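Local structure of hypothetical protein TM1380 (Thermotoga maritima, 1Z85) at residues I93-E104 against H124-V135. The protein probably methylates the N3 position of a specific uridine in 16S ribosomal RNA, using S-adenosyl-L-methionine as methyl donor. Sequence-based numbering, arbitrary orientation.
Sequences IGRWERTRFLIE and HEISLDKAKIVV
Val134, with the largest area buried here, sits as a knob among Trp96, Arg100, Ile103 and Glu104. CG1, anti to the backbone N (chi1 174°), lies 3.6 Å from Glu104 CG and 3.8 Å from Ile103 CG2, while CG2 comes up to the edge of the Trp96 ring, 3.5 Å from its CZ2. One face of that indole carries the aliphatic part of Lys130, whose CD stands 4.0 Å from the centroid of the six-membered ring, a CH-pi contact; Arg100 CB lies over the opposite face, toward its rim. With Trp96 replaced by an alanine, Val134 CG2 would probably lose its edge partner and the Lys130 chain its flat support. At the other end, Ile93 CG2 presses on the backbone at Glu125 C (3.4 Å), and its CD1 meets Ile126 CG2 (3.7 Å). His124 lays one ring face over the Gly94-Arg95 peptide, with Gly94 C 3.6 Å above the ring plane. The axes of helix segments 96-104 and 128-135 cross at -48° and approach to 9.5 Å. In the parallel sheet of this SPOUT-family knotted domain, Phe116 of strand 113-117 touches Ile103 and Ala131 from the two helices and Ile126 from the loop before the second; Ile126 also reaches Phe152 on neighbouring strand 149-152.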
loop_
_atom_site.group_PDB
_atom_site.type_symbol
_atom_site.label_atom_id
_atom_site.label_comp_id
_atom_site.label_asym_id
_atom_site.label_seq_id
_atom_site.Cartn_x
_atom_site.Cartn_y
_atom_site.Cartn_z
ATOM N N ILE B 93 16.511 3.658 -9.694
ATOM C CA ILE B 93 17.569 3.901 -8.736
ATOM C C ILE B 93 17.406 5.336 -8.237
ATOM O O ILE B 93 17.687 6.283 -8.952
ATOM C CB ILE B 93 18.955 3.687 -9.338
ATOM C CG1 ILE B 93 19.150 2.209 -9.692
ATOM C CG2 ILE B 93 20.013 4.111 -8.378
ATOM C CD1 ILE B 93 20.367 1.938 -10.608
ATOM N N GLY B 94 16.873 5.460 -7.013
ATOM C CA GLY B 94 16.519 6.756 -6.419
ATOM C C GLY B 94 16.723 6.730 -4.911
ATOM O O GLY B 94 17.533 5.956 -4.412
ATOM N N ARG B 95 16.053 7.615 -4.195
ATOM C CA ARG B 95 16.209 7.697 -2.764
ATOM C C ARG B 95 15.951 6.360 -2.152
ATOM O O ARG B 95 14.974 5.651 -2.537
ATOM C CB ARG B 95 15.261 8.751 -2.180
ATOM C CG ARG B 95 15.741 10.143 -2.505
ATOM C CD ARG B 95 14.974 11.210 -1.764
ATOM N NE ARG B 95 13.547 11.182 -2.090
ATOM C CZ ARG B 95 12.596 10.851 -1.215
ATOM N NH1 ARG B 95 12.913 10.540 0.026
ATOM N NH2 ARG B 95 11.319 10.855 -1.567
ATOM N N TRP B 96 16.786 5.996 -1.190
ATOM C CA TRP B 96 16.765 4.624 -0.683
ATOM C C TRP B 96 15.414 4.170 -0.121
ATOM O O TRP B 96 14.993 3.037 -0.280
ATOM C CB TRP B 96 17.891 4.413 0.328
ATOM C CG TRP B 96 17.841 3.053 0.904
ATOM C CD1 TRP B 96 17.543 2.725 2.200
ATOM C CD2 TRP B 96 18.031 1.819 0.194
ATOM N NE1 TRP B 96 17.568 1.345 2.345
ATOM C CE2 TRP B 96 17.844 0.767 1.126
ATOM C CE3 TRP B 96 18.369 1.502 -1.138
ATOM C CZ2 TRP B 96 17.970 -0.590 0.769
ATOM C CZ3 TRP B 96 18.472 0.154 -1.507
ATOM C CH2 TRP B 96 18.291 -0.876 -0.549
ATOM N N GLU B 97 14.716 5.053 0.547
ATOM C CA GLU B 97 13.439 4.693 1.169
ATOM C C GLU B 97 12.387 4.293 0.093
ATOM O O GLU B 97 11.543 3.382 0.309
ATOM C CB GLU B 97 12.974 5.883 2.001
ATOM C CG GLU B 97 14.238 6.581 2.775
ATOM C CD GLU B 97 14.978 7.796 2.023
ATOM O OE1 GLU B 97 14.525 8.971 2.135
ATOM O OE2 GLU B 97 16.058 7.599 1.383
ATOM N N ARG B 98 12.440 4.950 -1.078
ATOM C CA ARG B 98 11.549 4.591 -2.188
ATOM C C ARG B 98 12.003 3.275 -2.787
ATOM O O ARG B 98 11.174 2.426 -3.053
ATOM C CB ARG B 98 11.562 5.656 -3.270
ATOM C CG ARG B 98 10.769 6.869 -2.886
ATOM C CD ARG B 98 11.066 8.069 -3.779
ATOM N NE ARG B 98 10.362 8.008 -5.052
ATOM C CZ ARG B 98 9.189 8.585 -5.304
ATOM N NH1 ARG B 98 8.494 9.227 -4.361
ATOM N NH2 ARG B 98 8.697 8.476 -6.514
ATOM N N THR B 99 13.319 3.145 -3.043
ATOM C CA THR B 99 13.908 1.943 -3.666
ATOM C C THR B 99 13.692 0.717 -2.813
ATOM O O THR B 99 13.328 -0.287 -3.313
ATOM C CB THR B 99 15.397 2.155 -3.967
ATOM O OG1 THR B 99 15.558 3.351 -4.734
ATOM C CG2 THR B 99 15.959 1.053 -4.818
ATOM N N ARG B 100 13.897 0.805 -1.509
ATOM C CA ARG B 100 13.726 -0.341 -0.647
ATOM C C ARG B 100 12.274 -0.807 -0.679
ATOM O O ARG B 100 11.998 -1.989 -0.776
ATOM C CB ARG B 100 14.152 0.040 0.780
ATOM C CG ARG B 100 14.036 -1.091 1.799
ATOM C CD ARG B 100 14.123 -0.481 3.230
ATOM N NE ARG B 100 13.637 -1.271 4.361
ATOM C CZ ARG B 100 14.113 -2.446 4.809
ATOM N NH1 ARG B 100 15.081 -3.108 4.171
ATOM N NH2 ARG B 100 13.557 -2.994 5.906
ATOM N N PHE B 101 11.351 0.152 -0.596
ATOM C CA PHE B 101 9.895 -0.079 -0.700
ATOM C C PHE B 101 9.494 -0.804 -1.973
ATOM O O PHE B 101 8.777 -1.802 -1.926
ATOM C CB PHE B 101 9.107 1.253 -0.581
ATOM C CG PHE B 101 7.640 1.098 -0.825
ATOM C CD1 PHE B 101 6.806 0.625 0.176
ATOM C CD2 PHE B 101 7.101 1.360 -2.068
ATOM C CE1 PHE B 101 5.430 0.423 -0.079
ATOM C CE2 PHE B 101 5.778 1.152 -2.334
ATOM C CZ PHE B 101 4.924 0.678 -1.357
ATOM N N LEU B 102 10.003 -0.342 -3.113
ATOM C CA LEU B 102 9.631 -0.941 -4.372
ATOM C C LEU B 102 10.141 -2.366 -4.500
ATOM O O LEU B 102 9.413 -3.247 -4.946
ATOM C CB LEU B 102 10.118 -0.126 -5.554
ATOM C CG LEU B 102 9.463 1.244 -5.766
ATOM C CD1 LEU B 102 10.229 2.013 -6.862
ATOM C CD2 LEU B 102 8.007 1.058 -6.151
ATOM N N ILE B 103 11.405 -2.587 -4.147
ATOM C CA ILE B 103 11.940 -3.926 -4.064
ATOM C C ILE B 103 11.141 -4.863 -3.141
ATOM O O ILE B 103 10.916 -6.019 -3.474
ATOM C CB ILE B 103 13.355 -3.897 -3.487
ATOM C CG1 ILE B 103 14.306 -3.093 -4.386
ATOM C CG2 ILE B 103 13.899 -5.303 -3.332
ATOM C CD1 ILE B 103 15.616 -2.737 -3.669
ATOM N N GLU B 104 10.743 -4.377 -1.978
ATOM C CA GLU B 104 9.981 -5.209 -1.015
ATOM C C GLU B 104 8.651 -5.636 -1.583
ATOM O O GLU B 104 8.202 -6.790 -1.438
ATOM C CB GLU B 104 9.800 -4.459 0.308
ATOM C CG GLU B 104 11.036 -4.579 1.253
ATOM C CD GLU B 104 11.024 -3.704 2.552
ATOM O OE1 GLU B 104 10.030 -2.993 2.875
ATOM O OE2 GLU B 104 12.090 -3.723 3.222
ATOM N N HIS B 124 21.332 9.076 -8.179
ATOM C CA HIS B 124 21.550 8.054 -7.207
ATOM C C HIS B 124 22.241 6.842 -7.804
ATOM O O HIS B 124 22.418 6.729 -9.005
ATOM C CB HIS B 124 20.245 7.620 -6.520
ATOM C CG HIS B 124 19.693 8.627 -5.578
ATOM N ND1 HIS B 124 18.844 9.645 -5.977
ATOM C CD2 HIS B 124 19.944 8.844 -4.275
ATOM C CE1 HIS B 124 18.551 10.391 -4.931
ATOM N NE2 HIS B 124 19.201 9.929 -3.892
ATOM N N GLU B 125 22.700 5.990 -6.898
ATOM C CA GLU B 125 23.320 4.717 -7.202
ATOM C C GLU B 125 22.690 3.731 -6.265
ATOM O O GLU B 125 22.160 4.123 -5.227
ATOM C CB GLU B 125 24.837 4.745 -6.949
ATOM C CG GLU B 125 25.689 5.774 -7.769
ATOM C CD GLU B 125 25.775 5.488 -9.327
ATOM O OE1 GLU B 125 25.740 4.327 -9.773
ATOM O OE2 GLU B 125 25.886 6.464 -10.127
ATOM N N ILE B 126 22.791 2.460 -6.610
ATOM C CA ILE B 126 22.382 1.350 -5.753
ATOM C C ILE B 126 23.506 0.341 -5.614
ATOM O O ILE B 126 24.233 0.050 -6.600
ATOM C CB ILE B 126 21.075 0.659 -6.258
ATOM C CG1 ILE B 126 20.540 -0.349 -5.243
ATOM C CG2 ILE B 126 21.231 -0.020 -7.579
ATOM C CD1 ILE B 126 19.123 -0.713 -5.570
ATOM N N SER B 127 23.652 -0.178 -4.396
ATOM C CA SER B 127 24.490 -1.357 -4.134
ATOM C C SER B 127 23.650 -2.635 -4.373
ATOM O O SER B 127 22.658 -2.895 -3.678
ATOM C CB SER B 127 24.999 -1.377 -2.701
ATOM O OG SER B 127 25.607 -2.659 -2.394
ATOM N N LEU B 128 24.035 -3.410 -5.365
ATOM C CA LEU B 128 23.327 -4.617 -5.698
ATOM C C LEU B 128 23.351 -5.625 -4.570
ATOM O O LEU B 128 22.388 -6.336 -4.364
ATOM C CB LEU B 128 23.889 -5.221 -6.983
ATOM C CG LEU B 128 22.894 -5.952 -7.856
ATOM C CD1 LEU B 128 21.928 -4.969 -8.520
ATOM C CD2 LEU B 128 23.638 -6.801 -8.884
ATOM N N ASP B 129 24.407 -5.648 -3.770
ATOM C CA ASP B 129 24.409 -6.502 -2.582
ATOM C C ASP B 129 23.398 -6.074 -1.529
ATOM O O ASP B 129 22.810 -6.926 -0.846
ATOM C CB ASP B 129 25.820 -6.543 -1.982
ATOM C CG ASP B 129 26.795 -7.398 -2.815
ATOM O OD1 ASP B 129 26.403 -8.018 -3.843
ATOM O OD2 ASP B 129 27.978 -7.441 -2.436
ATOM N N LYS B 130 23.162 -4.767 -1.412
ATOM C CA LYS B 130 22.164 -4.266 -0.478
ATOM C C LYS B 130 20.795 -4.648 -0.955
ATOM O O LYS B 130 19.968 -5.055 -0.157
ATOM C CB LYS B 130 22.277 -2.747 -0.264
ATOM C CG LYS B 130 21.470 -2.173 0.977
ATOM C CD LYS B 130 21.763 -0.663 1.262
ATOM C CE LYS B 130 23.258 -0.364 1.592
ATOM N NZ LYS B 130 24.108 0.331 0.511
ATOM N N ALA B 131 20.546 -4.534 -2.256
ATOM C CA ALA B 131 19.249 -4.875 -2.817
ATOM C C ALA B 131 18.928 -6.372 -2.589
ATOM O O ALA B 131 17.824 -6.734 -2.168
ATOM C CB ALA B 131 19.226 -4.523 -4.266
ATOM N N LYS B 132 19.918 -7.222 -2.771
ATOM C CA LYS B 132 19.764 -8.640 -2.440
ATOM C C LYS B 132 19.435 -8.917 -0.981
ATOM O O LYS B 132 18.682 -9.835 -0.667
ATOM C CB LYS B 132 21.043 -9.387 -2.789
ATOM C CG LYS B 132 21.385 -9.445 -4.292
ATOM C CD LYS B 132 22.665 -10.257 -4.529
ATOM C CE LYS B 132 23.205 -10.092 -5.976
ATOM N NZ LYS B 132 22.443 -10.936 -6.945
ATOM N N ILE B 133 20.025 -8.177 -0.064
ATOM C CA ILE B 133 19.595 -8.319 1.333
ATOM C C ILE B 133 18.119 -7.930 1.542
ATOM O O ILE B 133 17.413 -8.531 2.360
ATOM C CB ILE B 133 20.521 -7.514 2.273
ATOM C CG1 ILE B 133 21.908 -8.176 2.290
ATOM C CG2 ILE B 133 19.969 -7.442 3.722
ATOM C CD1 ILE B 133 22.952 -7.309 2.897
ATOM N N VAL B 134 17.647 -6.907 0.834
ATOM C CA VAL B 134 16.275 -6.437 1.019
ATOM C C VAL B 134 15.371 -7.538 0.486
ATOM O O VAL B 134 14.369 -7.876 1.103
ATOM C CB VAL B 134 15.982 -5.103 0.229
ATOM C CG1 VAL B 134 14.510 -4.731 0.342
ATOM C CG2 VAL B 134 16.803 -3.942 0.738
ATOM N N VAL B 135 15.713 -8.072 -0.685
ATOM C CA VAL B 135 15.004 -9.238 -1.248
ATOM C C VAL B 135 14.991 -10.459 -0.312
ATOM O O VAL B 135 13.954 -11.064 -0.036
ATOM C CB VAL B 135 15.651 -9.648 -2.595
ATOM C CG1 VAL B 135 15.189 -11.039 -3.009
ATOM C CG2 VAL B 135 15.336 -8.585 -3.649
HETATM O O HOH W 1 13.639 -6.362 3.155
#